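Local atomic coordinates of putative secreted endoglycosylceramidase (Rhodococcus hoagii, PDB entry 6JYZ), a protein that probably hydrolyses the glycosidic bond between glycan and ceramide in galactose-linked glycosphingolipids, as a secreted glycoside hydrolase of family 5. Residues 127-132 against 181-186; 155-160 against 191-196; 39-44 against 408-413; 352-357 against 414-419. One frame throughout, in Å; residues are numbered along the deposited sequence.

Interaction 1: 127-132 against 181-186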
loop_
_atom_site.group_PDB
_atom_site.type_symbol
_atom_site.label_atom_id
_atom_site.label_comp_id
_atom_site.label_asym_id
_atom_site.label_seq_id
_atom_site.Cartn_x
_atom_site.Cartn_y
_atom_site.Cartn_z
ATOM N N ASP A 127 8.377 1.534 9.203
ATOM C CA ASP A 127 9.678 1.426 8.535
ATOM C C ASP A 127 10.702 1.291 9.640
ATOM O O ASP A 127 10.631 2.021 10.632
ATOM C CB ASP A 127 10.052 2.697 7.742
ATOM C CG ASP A 127 9.014 3.066 6.714
ATOM O OD1 ASP A 127 9.011 2.441 5.630
ATOM O OD2 ASP A 127 8.203 3.982 6.976
ATOM N N ALA A 128 11.661 0.367 9.488
ATOM C CA ALA A 128 12.714 0.250 10.490
ATOM C C ALA A 128 12.132 0.159 11.899
ATOM O O ALA A 128 12.633 0.770 12.840
ATOM C CB ALA A 128 13.755 1.367 10.386
ATOM N N TRP A 129 11.053 -0.651 11.995
ATOM C CA TRP A 129 10.397 -0.971 13.282
ATOM C C TRP A 129 9.542 0.165 13.870
ATOM O O TRP A 129 8.367 -0.116 14.178
ATOM C CB TRP A 129 11.387 -1.522 14.341
ATOM C CG TRP A 129 10.661 -1.849 15.625
ATOM C CD1 TRP A 129 10.683 -1.066 16.755
ATOM C CD2 TRP A 129 9.764 -2.943 15.863
ATOM N NE1 TRP A 129 9.876 -1.678 17.696
ATOM C CE2 TRP A 129 9.264 -2.796 17.181
ATOM C CE3 TRP A 129 9.315 -4.026 15.091
ATOM C CZ2 TRP A 129 8.319 -3.679 17.708
ATOM C CZ3 TRP A 129 8.369 -4.883 15.627
ATOM C CH2 TRP A 129 7.870 -4.680 16.923
ATOM N N GLY A 130 10.088 1.345 14.115
ATOM C CA GLY A 130 9.248 2.370 14.722
ATOM C C GLY A 130 9.941 3.682 14.915
ATOM O O GLY A 130 11.079 3.894 14.496
ATOM N N PRO A 131 9.232 4.640 15.567
ATOM C CA PRO A 131 9.836 5.951 15.814
ATOM C C PRO A 131 10.984 5.973 16.806
ATOM O O PRO A 131 11.660 6.998 16.838
ATOM C CB PRO A 131 8.675 6.797 16.447
ATOM C CG PRO A 131 7.399 6.044 16.024
ATOM C CD PRO A 131 7.813 4.561 15.994
ATOM N N TYR A 132 11.175 4.900 17.573
ATOM C CA TYR A 132 12.057 4.998 18.739
ATOM C C TYR A 132 13.354 4.255 18.503
ATOM O O TYR A 132 14.062 4.005 19.505
ATOM C CB TYR A 132 11.295 4.506 19.998
ATOM C CG TYR A 132 10.072 5.350 20.245
ATOM C CD1 TYR A 132 10.206 6.602 20.839
ATOM C CD2 TYR A 132 8.833 4.982 19.791
ATOM C CE1 TYR A 132 9.100 7.456 20.982
ATOM C CE2 TYR A 132 7.707 5.806 19.907
ATOM C CZ TYR A 132 7.872 7.035 20.484
ATOM O OH TYR A 132 6.779 7.889 20.616
ATOM N N ARG A 181 17.018 -6.478 16.144
ATOM C CA ARG A 181 16.765 -7.094 17.427
ATOM C C ARG A 181 15.311 -6.823 17.852
ATOM O O ARG A 181 14.677 -7.702 18.394
ATOM C CB ARG A 181 17.755 -6.506 18.465
ATOM C CG ARG A 181 17.592 -7.101 19.863
ATOM C CD ARG A 181 17.959 -8.553 19.926
ATOM N NE ARG A 181 17.597 -9.255 21.178
ATOM C CZ ARG A 181 16.497 -9.884 21.329
ATOM N NH1 ARG A 181 15.498 -9.784 20.444
ATOM N NH2 ARG A 181 16.318 -10.671 22.375
ATOM N N ALA A 182 14.812 -5.596 17.642
ATOM C CA ALA A 182 13.426 -5.267 18.021
ATOM C C ALA A 182 12.462 -6.111 17.215
ATOM O O ALA A 182 11.453 -6.597 17.742
ATOM C CB ALA A 182 13.130 -3.807 17.817
ATOM N N PHE A 183 12.719 -6.314 15.911
ATOM C CA PHE A 183 11.861 -7.197 15.142
ATOM C C PHE A 183 11.933 -8.617 15.656
ATOM O O PHE A 183 10.904 -9.321 15.716
ATOM C CB PHE A 183 12.246 -7.218 13.633
ATOM C CG PHE A 183 11.391 -6.265 12.830
ATOM C CD1 PHE A 183 10.130 -6.692 12.458
ATOM C CD2 PHE A 183 11.854 -5.017 12.439
ATOM C CE1 PHE A 183 9.324 -5.802 11.679
ATOM C CE2 PHE A 183 11.050 -4.166 11.694
ATOM C CZ PHE A 183 9.825 -4.575 11.352
ATOM N N GLN A 184 13.136 -9.121 16.010
ATOM C CA GLN A 184 13.226 -10.494 16.459
ATOM C C GLN A 184 12.472 -10.655 17.789
ATOM O O GLN A 184 11.817 -11.679 18.011
ATOM C CB GLN A 184 14.673 -10.979 16.575
ATOM C CG GLN A 184 14.736 -12.502 16.759
ATOM C CD GLN A 184 14.077 -13.203 15.587
ATOM O OE1 GLN A 184 14.259 -12.801 14.417
ATOM N NE2 GLN A 184 13.337 -14.276 15.848
ATOM N N ALA A 185 12.553 -9.634 18.680
ATOM C CA ALA A 185 11.777 -9.689 19.933
ATOM C C ALA A 185 10.302 -9.796 19.630
ATOM O O ALA A 185 9.583 -10.575 20.267
ATOM C CB ALA A 185 12.050 -8.442 20.708
ATOM N N PHE A 186 9.827 -9.064 18.611
ATOM C CA PHE A 186 8.436 -9.175 18.183
ATOM C C PHE A 186 8.128 -10.565 17.673
ATOM O O PHE A 186 7.103 -11.186 18.080
ATOM C CB PHE A 186 8.178 -8.134 17.107
ATOM C CG PHE A 186 6.884 -8.263 16.373
ATOM C CD1 PHE A 186 5.692 -7.772 16.927
ATOM C CD2 PHE A 186 6.868 -8.888 15.149
ATOM C CE1 PHE A 186 4.501 -7.903 16.226
ATOM C CE2 PHE A 186 5.672 -9.055 14.452
ATOM C CZ PHE A 186 4.469 -8.549 14.987
#

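Interaction 2: 155-160 against 191-196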
loop_
_atom_site.group_PDB
_atom_site.type_symbol
_atom_site.label_atom_id
_atom_site.label_comp_id
_atom_site.label_asym_id
_atom_site.label_seq_id
_atom_site.Cartn_x
_atom_site.Cartn_y
_atom_site.Cartn_z
ATOM N N PRO A 155 5.050 1.340 19.052
ATOM C CA PRO A 155 5.260 2.280 20.167
ATOM C C PRO A 155 6.517 1.953 20.959
ATOM O O PRO A 155 7.099 0.858 20.876
ATOM C CB PRO A 155 4.010 2.042 21.035
ATOM C CG PRO A 155 3.561 0.625 20.735
ATOM C CD PRO A 155 3.921 0.403 19.245
ATOM N N GLU A 156 6.932 2.943 21.770
ATOM C CA GLU A 156 8.168 2.797 22.512
ATOM C C GLU A 156 8.121 1.601 23.455
ATOM O O GLU A 156 9.104 0.874 23.584
ATOM C CB GLU A 156 8.457 4.098 23.233
ATOM C CG GLU A 156 9.866 4.166 23.848
ATOM C CD GLU A 156 10.190 5.505 24.483
ATOM O OE1 GLU A 156 9.255 6.254 24.822
ATOM O OE2 GLU A 156 11.365 5.810 24.542
ATOM N N TRP A 157 6.983 1.418 24.136
ATOM C CA TRP A 157 6.884 0.354 25.122
ATOM C C TRP A 157 7.065 -1.022 24.500
ATOM O O TRP A 157 7.381 -2.000 25.190
ATOM C CB TRP A 157 5.538 0.452 25.905
ATOM C CG TRP A 157 4.309 0.268 25.028
ATOM C CD1 TRP A 157 3.534 1.282 24.505
ATOM C CD2 TRP A 157 3.747 -0.983 24.579
ATOM N NE1 TRP A 157 2.497 0.742 23.790
ATOM C CE2 TRP A 157 2.638 -0.642 23.757
ATOM C CE3 TRP A 157 4.041 -2.346 24.764
ATOM C CZ2 TRP A 157 1.880 -1.619 23.094
ATOM C CZ3 TRP A 157 3.250 -3.325 24.171
ATOM C CH2 TRP A 157 2.203 -2.928 23.317
ATOM N N ALA A 158 6.809 -1.159 23.177
ATOM C CA ALA A 158 6.915 -2.430 22.463
ATOM C C ALA A 158 8.290 -2.606 21.827
ATOM O O ALA A 158 8.445 -3.614 21.093
ATOM C CB ALA A 158 5.831 -2.557 21.418
ATOM N N THR A 159 9.223 -1.692 22.010
ATOM C CA THR A 159 10.490 -1.654 21.289
ATOM C C THR A 159 11.607 -2.180 22.208
ATOM O O THR A 159 11.949 -1.535 23.208
ATOM C CB THR A 159 10.790 -0.231 20.884
ATOM O OG1 THR A 159 9.754 0.190 19.964
ATOM C CG2 THR A 159 12.112 -0.134 20.123
ATOM N N LEU A 160 12.091 -3.372 21.904
ATOM C CA LEU A 160 12.986 -4.156 22.765
ATOM C C LEU A 160 14.286 -4.411 21.988
ATOM O O LEU A 160 14.429 -5.411 21.297
ATOM C CB LEU A 160 12.294 -5.447 23.190
ATOM C CG LEU A 160 10.950 -5.242 23.921
ATOM C CD1 LEU A 160 10.300 -6.598 24.155
ATOM C CD2 LEU A 160 11.144 -4.445 25.226
ATOM N N GLN A 191 7.821 -10.370 25.958
ATOM C CA GLN A 191 6.951 -9.505 26.746
ATOM C C GLN A 191 5.542 -9.494 26.151
ATOM O O GLN A 191 4.779 -8.551 26.415
ATOM C CB GLN A 191 7.553 -8.125 26.946
ATOM C CG GLN A 191 8.889 -8.197 27.699
ATOM C CD GLN A 191 9.453 -6.805 27.926
ATOM O OE1 GLN A 191 8.783 -5.745 27.868
ATOM N NE2 GLN A 191 10.735 -6.774 28.181
ATOM N N GLY A 192 5.198 -10.488 25.331
ATOM C CA GLY A 192 3.870 -10.492 24.706
ATOM C C GLY A 192 3.665 -9.397 23.674
ATOM O O GLY A 192 2.508 -9.151 23.304
ATOM N N VAL A 193 4.697 -8.800 23.099
ATOM C CA VAL A 193 4.455 -7.653 22.214
ATOM C C VAL A 193 3.735 -8.082 20.936
ATOM O O VAL A 193 2.936 -7.294 20.422
ATOM C CB VAL A 193 5.709 -6.856 21.853
ATOM C CG1 VAL A 193 6.325 -6.219 23.093
ATOM C CG2 VAL A 193 6.784 -7.685 21.109
ATOM N N GLN A 194 3.972 -9.284 20.421
ATOM C CA GLN A 194 3.236 -9.694 19.251
ATOM C C GLN A 194 1.770 -9.945 19.599
ATOM O O GLN A 194 0.879 -9.569 18.798
ATOM C CB GLN A 194 3.873 -10.932 18.619
ATOM C CG GLN A 194 3.164 -11.383 17.353
ATOM C CD GLN A 194 3.718 -12.627 16.717
ATOM O OE1 GLN A 194 5.023 -12.847 16.730
ATOM N NE2 GLN A 194 2.877 -13.365 16.077
ATOM N N GLY A 195 1.469 -10.531 20.758
ATOM C CA GLY A 195 0.058 -10.719 21.165
ATOM C C GLY A 195 -0.627 -9.358 21.290
ATOM O O GLY A 195 -1.819 -9.260 20.953
ATOM N N HIS A 196 0.092 -8.323 21.681
ATOM C CA HIS A 196 -0.495 -6.982 21.685
ATOM C C HIS A 196 -0.883 -6.497 20.294
ATOM O O HIS A 196 -1.948 -5.935 20.112
ATOM C CB HIS A 196 0.451 -5.970 22.319
ATOM C CG HIS A 196 0.406 -5.984 23.801
ATOM N ND1 HIS A 196 1.190 -6.656 24.690
ATOM C CD2 HIS A 196 -0.354 -5.164 24.520
ATOM C CE1 HIS A 196 0.822 -6.318 25.954
ATOM N NE2 HIS A 196 -0.103 -5.394 25.846
HETATM O O HOH W 1 7.084 -4.660 26.032
#

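Interaction 3: 39-44 against 408-413. With IPA (isopropyl alcohol), chain C.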
loop_
_atom_site.group_PDB
_atom_site.type_symbol
_atom_site.label_atom_id
_atom_site.label_comp_id
_atom_site.label_asym_id
_atom_site.label_seq_id
_atom_site.Cartn_x
_atom_site.Cartn_y
_atom_site.Cartn_z
ATOM N N THR A 39 -15.069 -8.239 -11.715
ATOM C CA THR A 39 -13.644 -8.135 -11.450
ATOM C C THR A 39 -13.304 -6.690 -11.145
ATOM O O THR A 39 -13.673 -5.769 -11.904
ATOM C CB THR A 39 -12.879 -8.582 -12.690
ATOM O OG1 THR A 39 -13.271 -9.916 -12.991
ATOM C CG2 THR A 39 -11.395 -8.520 -12.461
ATOM N N VAL A 40 -12.585 -6.444 -10.041
ATOM C CA VAL A 40 -12.292 -5.105 -9.592
ATOM C C VAL A 40 -10.811 -4.820 -9.712
ATOM O O VAL A 40 -10.015 -5.566 -9.118
ATOM C CB VAL A 40 -12.852 -4.892 -8.167
ATOM C CG1 VAL A 40 -12.422 -3.519 -7.646
ATOM C CG2 VAL A 40 -14.383 -4.997 -8.183
ATOM N N LEU A 41 -10.424 -3.705 -10.314
ATOM C CA LEU A 41 -9.054 -3.250 -10.296
ATOM C C LEU A 41 -8.982 -2.100 -9.317
ATOM O O LEU A 41 -9.615 -1.047 -9.502
ATOM C CB LEU A 41 -8.623 -2.791 -11.714
ATOM C CG LEU A 41 -8.556 -3.882 -12.795
ATOM C CD1 LEU A 41 -8.110 -3.265 -14.101
ATOM C CD2 LEU A 41 -7.593 -5.020 -12.380
ATOM N N LEU A 42 -8.146 -2.293 -8.302
ATOM C CA LEU A 42 -7.956 -1.327 -7.226
ATOM C C LEU A 42 -6.658 -0.602 -7.494
ATOM O O LEU A 42 -5.564 -1.171 -7.190
ATOM C CB LEU A 42 -7.937 -2.023 -5.861
ATOM C CG LEU A 42 -9.256 -2.679 -5.438
ATOM C CD1 LEU A 42 -8.995 -3.484 -4.169
ATOM C CD2 LEU A 42 -10.331 -1.600 -5.232
ATOM N N ARG A 43 -6.705 0.611 -8.056
ATOM C CA ARG A 43 -5.505 1.376 -8.382
ATOM C C ARG A 43 -5.559 2.698 -7.680
ATOM O O ARG A 43 -6.581 3.426 -7.747
ATOM C CB ARG A 43 -5.461 1.543 -9.900
ATOM C CG ARG A 43 -5.135 0.136 -10.450
ATOM C CD ARG A 43 -4.830 0.223 -11.916
ATOM N NE ARG A 43 -4.551 -1.114 -12.443
ATOM C CZ ARG A 43 -4.411 -1.234 -13.737
ATOM N NH1 ARG A 43 -4.487 -0.155 -14.516
ATOM N NH2 ARG A 43 -4.259 -2.438 -14.246
ATOM N N GLY A 44 -4.466 3.081 -7.034
ATOM C CA GLY A 44 -4.495 4.331 -6.277
ATOM C C GLY A 44 -3.135 4.616 -5.671
ATOM O O GLY A 44 -2.100 4.312 -6.284
ATOM N N ALA A 408 -6.535 5.593 -18.205
ATOM C CA ALA A 408 -7.837 4.961 -18.237
ATOM C C ALA A 408 -7.758 3.506 -17.784
ATOM O O ALA A 408 -6.787 2.761 -18.139
ATOM C CB ALA A 408 -8.372 5.013 -19.697
ATOM N N TYR A 409 -8.779 3.025 -17.082
ATOM C CA TYR A 409 -8.869 1.614 -16.723
ATOM C C TYR A 409 -10.292 1.259 -16.347
ATOM O O TYR A 409 -11.038 2.132 -15.882
ATOM C CB TYR A 409 -7.904 1.234 -15.547
ATOM C CG TYR A 409 -8.284 1.787 -14.177
ATOM C CD1 TYR A 409 -8.170 3.135 -13.915
ATOM C CD2 TYR A 409 -8.781 0.947 -13.211
ATOM C CE1 TYR A 409 -8.552 3.673 -12.677
ATOM C CE2 TYR A 409 -9.143 1.461 -11.957
ATOM C CZ TYR A 409 -9.051 2.814 -11.718
ATOM O OH TYR A 409 -9.406 3.296 -10.462
ATOM N N PRO A 410 -10.659 -0.005 -16.415
ATOM C CA PRO A 410 -11.956 -0.469 -15.901
ATOM C C PRO A 410 -11.853 -0.659 -14.385
ATOM O O PRO A 410 -11.040 -1.485 -13.898
ATOM C CB PRO A 410 -12.203 -1.803 -16.624
ATOM C CG PRO A 410 -10.769 -2.321 -16.899
ATOM C CD PRO A 410 -9.919 -1.098 -17.139
ATOM N N ARG A 411 -12.642 0.070 -13.633
ATOM C CA ARG A 411 -12.747 -0.116 -12.186
ATOM C C ARG A 411 -13.391 -1.439 -11.836
ATOM O O ARG A 411 -12.936 -2.186 -10.931
ATOM C CB ARG A 411 -13.545 1.032 -11.552
ATOM C CG ARG A 411 -12.914 2.408 -11.727
ATOM C CD ARG A 411 -13.995 3.484 -11.419
ATOM N NE ARG A 411 -14.611 3.359 -10.095
ATOM C CZ ARG A 411 -14.351 4.121 -9.025
ATOM N NH1 ARG A 411 -13.507 5.109 -9.068
ATOM N NH2 ARG A 411 -14.984 3.784 -7.926
ATOM N N ALA A 412 -14.464 -1.786 -12.525
ATOM C CA ALA A 412 -15.231 -2.983 -12.270
ATOM C C ALA A 412 -15.813 -3.483 -13.579
ATOM O O ALA A 412 -16.384 -2.656 -14.340
ATOM C CB ALA A 412 -16.338 -2.732 -11.246
ATOM N N ALA A 413 -15.652 -4.765 -13.873
ATOM C CA ALA A 413 -16.137 -5.272 -15.150
ATOM C C ALA A 413 -16.444 -6.726 -15.011
ATOM O O ALA A 413 -15.605 -7.475 -14.458
ATOM C CB ALA A 413 -15.138 -5.057 -16.214
HETATM C C1 IPA C . -15.051 -0.403 -8.252
HETATM C C2 IPA C . -16.458 0.161 -8.476
HETATM C C3 IPA C . -17.167 0.562 -7.224
HETATM O O2 IPA C . -16.383 1.361 -9.253
HETATM O O HOH W 2 -12.226 -4.154 -13.919
#

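Interaction 4: 352-357 against 414-419. With EDO (1,2-ethanediol), chain F.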
loop_
_atom_site.group_PDB
_atom_site.type_symbol
_atom_site.label_atom_id
_atom_site.label_comp_id
_atom_site.label_asym_id
_atom_site.label_seq_id
_atom_site.Cartn_x
_atom_site.Cartn_y
_atom_site.Cartn_z
ATOM N N THR A 352 -1.399 -5.886 -18.373
ATOM C CA THR A 352 -1.206 -7.225 -18.916
ATOM C C THR A 352 -1.608 -8.308 -17.925
ATOM O O THR A 352 -2.156 -9.348 -18.267
ATOM C CB THR A 352 0.290 -7.399 -19.248
ATOM O OG1 THR A 352 0.612 -6.459 -20.278
ATOM C CG2 THR A 352 0.768 -8.823 -19.508
ATOM N N HIS A 353 -1.282 -8.093 -16.617
ATOM C CA HIS A 353 -1.559 -9.069 -15.586
ATOM C C HIS A 353 -2.887 -8.841 -14.855
ATOM O O HIS A 353 -3.275 -9.616 -14.016
ATOM C CB HIS A 353 -0.386 -9.104 -14.595
ATOM C CG HIS A 353 0.879 -9.559 -15.249
ATOM N ND1 HIS A 353 1.066 -10.877 -15.662
ATOM C CD2 HIS A 353 1.992 -8.865 -15.534
ATOM C CE1 HIS A 353 2.302 -10.940 -16.192
ATOM N NE2 HIS A 353 2.873 -9.756 -16.153
ATOM N N ARG A 354 -3.572 -7.746 -15.207
ATOM C CA ARG A 354 -4.881 -7.413 -14.615
ATOM C C ARG A 354 -4.820 -7.329 -13.086
ATOM O O ARG A 354 -5.615 -7.939 -12.400
ATOM C CB ARG A 354 -5.992 -8.361 -15.075
ATOM C CG ARG A 354 -6.070 -8.429 -16.610
ATOM C CD ARG A 354 -7.246 -9.330 -17.074
ATOM N NE ARG A 354 -6.988 -10.644 -16.665
ATOM C CZ ARG A 354 -5.955 -11.301 -17.266
ATOM N NH1 ARG A 354 -5.266 -10.746 -18.234
ATOM N NH2 ARG A 354 -5.539 -12.439 -16.792
ATOM N N ILE A 355 -3.862 -6.510 -12.628
ATOM C CA ILE A 355 -3.770 -6.287 -11.179
ATOM C C ILE A 355 -3.942 -4.815 -10.873
ATOM O O ILE A 355 -3.819 -3.908 -11.695
ATOM C CB ILE A 355 -2.444 -6.821 -10.571
ATOM C CG1 ILE A 355 -1.245 -5.984 -11.029
ATOM C CG2 ILE A 355 -2.306 -8.310 -10.850
ATOM C CD1 ILE A 355 -0.012 -6.172 -10.098
ATOM N N GLY A 356 -4.219 -4.609 -9.583
ATOM C CA GLY A 356 -4.161 -3.281 -8.988
ATOM C C GLY A 356 -2.892 -3.112 -8.140
ATOM O O GLY A 356 -2.057 -3.997 -7.964
ATOM N N GLY A 357 -2.829 -1.927 -7.573
ATOM C CA GLY A 357 -1.778 -1.605 -6.642
ATOM C C GLY A 357 -1.812 -0.149 -6.235
ATOM O O GLY A 357 -2.694 0.620 -6.649
ATOM N N PRO A 414 -17.610 -7.225 -15.409
ATOM C CA PRO A 414 -17.949 -8.628 -15.213
ATOM C C PRO A 414 -17.163 -9.531 -16.151
ATOM O O PRO A 414 -17.087 -9.294 -17.367
ATOM C CB PRO A 414 -19.460 -8.708 -15.552
ATOM C CG PRO A 414 -19.623 -7.647 -16.507
ATOM C CD PRO A 414 -18.689 -6.481 -16.110
ATOM N N GLY A 415 -16.532 -10.579 -15.656
ATOM C CA GLY A 415 -15.810 -11.507 -16.517
ATOM C C GLY A 415 -14.725 -10.798 -17.293
ATOM O O GLY A 415 -14.474 -11.184 -18.429
ATOM N N LEU A 416 -13.978 -9.836 -16.722
ATOM C CA LEU A 416 -12.895 -9.181 -17.424
ATOM C C LEU A 416 -11.887 -10.205 -17.915
ATOM O O LEU A 416 -11.473 -11.078 -17.139
ATOM C CB LEU A 416 -12.225 -8.235 -16.427
ATOM C CG LEU A 416 -11.136 -7.360 -16.972
ATOM C CD1 LEU A 416 -11.646 -6.315 -17.984
ATOM C CD2 LEU A 416 -10.445 -6.657 -15.799
ATOM N N THR A 417 -11.458 -10.084 -19.171
ATOM C CA THR A 417 -10.443 -10.986 -19.722
ATOM C C THR A 417 -9.192 -10.268 -20.155
ATOM O O THR A 417 -8.128 -10.930 -20.142
ATOM C CB THR A 417 -10.987 -11.883 -20.839
ATOM O OG1 THR A 417 -11.458 -11.002 -21.850
ATOM C CG2 THR A 417 -12.078 -12.837 -20.374
ATOM N N GLU A 418 -9.235 -9.023 -20.594
ATOM C CA GLU A 418 -8.048 -8.382 -21.099
ATOM C C GLU A 418 -8.161 -6.900 -20.827
ATOM O O GLU A 418 -9.234 -6.298 -20.989
ATOM C CB GLU A 418 -7.972 -8.569 -22.618
ATOM C CG GLU A 418 -7.599 -9.947 -23.071
ATOM C CD GLU A 418 -7.393 -10.105 -24.579
ATOM O OE1 GLU A 418 -7.062 -9.098 -25.251
ATOM O OE2 GLU A 418 -7.561 -11.252 -25.067
ATOM N N VAL A 419 -7.055 -6.288 -20.471
ATOM C CA VAL A 419 -6.915 -4.886 -20.267
ATOM C C VAL A 419 -5.676 -4.413 -20.997
ATOM O O VAL A 419 -4.588 -4.994 -20.773
ATOM C CB VAL A 419 -6.772 -4.531 -18.758
ATOM C CG1 VAL A 419 -6.683 -3.046 -18.566
ATOM C CG2 VAL A 419 -7.936 -5.106 -17.982
HETATM C C1 EDO F . -7.829 -5.535 -25.055
HETATM O O1 EDO F . -8.385 -6.792 -25.426
HETATM C C2 EDO F . -8.504 -4.513 -25.851
HETATM O O2 EDO F . -8.709 -4.826 -27.220
HETATM O O HOH W 3 -4.913 -8.118 -19.726
#

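Interaction 1: 127-132 against 181-186
Trp-129 and Phe-183 bring the irregular 127-132 loop and the 181-186 part of helix 177-187 closest together, their CA atoms lying 6.7 Å apart. Ala-128 and Trp-129 both have positive phi, and the Trp-129 side chain points at the helix. With CG anti to the backbone N (chi1 -179°), the indole reaches the helical surface and meets three residues there. The Ala-182 methyl sits almost squarely over the five-membered ring: CB is 3.7 Å from its centroid and 6° off the ring normal, a CH-pi contact. The six-membered ring presents its edge to the face of Phe-183, with planes at 78°; this T-shaped pair puts Trp-129 CE3 over the centre of the phenyl ring. Beyond it, Trp-129 CH2 comes within 3.5 Å of Phe-186 CB, while the two rings meet obliquely. Phe-183 also lies against the loop backbone, its CE2 being 3.5 Å from Trp-129 N. Were Trp-129 a leucine, Phe-183 would probably lose the edge that meets its face and Thr-159 OG1 its N-H partner. Phe-240 extends the aromatic cluster by an edge-to-face pairing with Phe-186. The helix thus holds the loop through apolar and aromatic packing, whereas the single polar atom of the indole is satisfied by Thr-159, outside both segments.

Interaction 2: 155-160 against 191-196
Ala-158 and Val-193 bring the 3-10 turn 156-158 nearest the start of helix 193-206, at 5.8 Å between CA atoms. Val-193 packs through CG1, which lies 3.9 Å from Ala-158 CA and also meets Leu-160 CD1. Both methyls of Leu-160 rest against the Gln-191 amide, CD2 being 3.8 Å from OE1. That oxygen is linked to the turn by a water, which donates to Trp-157 O and, at 2.7 Å, to Gln-191 OE1. Trp-157 CG stands between its backbone N and carbonyl carbon (chi1 63°), an orientation that carries the indole towards His-196. The resulting pair is edge-to-face: Trp-157 CH2 lies 3.6 Å from His-196 CG over the imidazole face, with planes at 63°. The imidazole is steadied by its ND1, which donates to Gly-192 O at 3.1 Å, well above that carbonyl's plane; His-196 N shares the same acceptor. With a serine in place of His-196, the Trp-157 edge is likely to lose its aromatic partner and Gly-192 O its imidazole donor. Around the contact, Trp-157 NE1 bonds to Glu-92 O, Ala-158 touches Trp-88 of helix 88-91, and Leu-160 leans on Ala-185 of helix 177-187.

Interaction 3: 39-44 against 408-413
Thr-39 and Ala-413 form an antiparallel hydrogen-bonded pair, with Thr-39 N donating to Ala-413 O at 2.9 Å and Ala-413 N returning a bond to Thr-39 O. The next pair, Val-40 with Ala-412, is non-hydrogen-bonded, and its CA atoms close to 4.5 Å. Leu-41 N then donates to Arg-411 O at 3.0 Å. The pairing joins strand 38-47 of the family 5 domain, a (beta/alpha)8 barrel in this family, to strand 409-414, which leads into the C-terminal strands. Arg-411 and Ala-412 form a classic beta bulge facing Glu-433 of strand 431-437. A water donates to both Thr-39 O and Pro-410 O, bridging the segments.

Among apolar contacts, Leu-41 CD1 lies 4.0 Å from Pro-410 CG, and Leu-41 CB is equally far from Tyr-409 CD2.

Of the polar side chains, Arg-43 runs antiparallel alongside Tyr-409, guanidinium and ring planes 21° apart. Arg-411 grips O2 of isopropanol, probably from the crystallisation liquor, through NE at 2.8 Å and, less straightly, NH2.

Backbone bonds and water thus satisfy peptide groups from Thr-39 to Leu-41, while the ends of Arg-43 and Tyr-409 find partners outside the pairing, in Asn-351, Ile-355 and Gly-78.

Interaction 4: 352-357 against 414-419
Arg-354 reaches Val-419 and Thr-417 from a Schellman motif that ends helix 336-353, just before strand 356-359 of the glycoside hydrolase family 5 domain; its targets lie on edge strand 416-420 of a four-stranded antiparallel sheet. In the first shell the aliphatic part of the arginine packs on the strand: CG lies 4.1 Å from Val-419 CG2, and CD is 4.4 Å from Leu-416 CD2. The chain bends at chi3 (-65°), which folds the guanidinium over the strand, where Thr-417 O stands over one of its faces. NH1 is 3.4 Å from that oxygen, but the angle is too poor for a hydrogen bond, so the approach is one of packing and probably of favourable electrostatics.

The polar link is indirect, through one water. It lies at the guanidinium edge, in its plane, and accepts from Arg-354 NH1 at 3.0 Å and from Val-419 N.

Farther out, the positive phi of Arg-354 (56°) turns the chain out of the helix. On the other segment, Thr-417 and Glu-418 both face Arg-425 in a classic beta bulge, and their backbone bonds to Arg-425 join this part of the strand to strand 423-428. Glu-418 CB points away from the 352-357 segment. At the far end of that side chain, 1,2-ethanediol, probably from the crystallisation liquor and also bonded to Arg-425 NE, donates from O1 to Glu-418 OE1 at 2.7 Å.

The four contacts form two pairs on opposite sides of the chain's centre. Interactions 1 and 2, centred 9 Å apart, pack one long loop after strand 119-124 on the successive helices 177-187 and 193-206; Trp-129 NE1 and Thr-159 OG1, 2.9 Å apart, join them. Interactions 3 and 4, centred 8 Å apart, use the neighbouring strands 38-47 and 356-359 and the consecutive strands 409-414 and 416-420, linking the glycoside hydrolase family 5 domain to the C-terminal strands. Along the chain, interactions 1 and 2 interleave, are nested within the loop closed by interaction 3, and close before interaction 4 opens; the segments of 3 and 4 alternate. Centres of different pairs lie 35 to 40 Å apart.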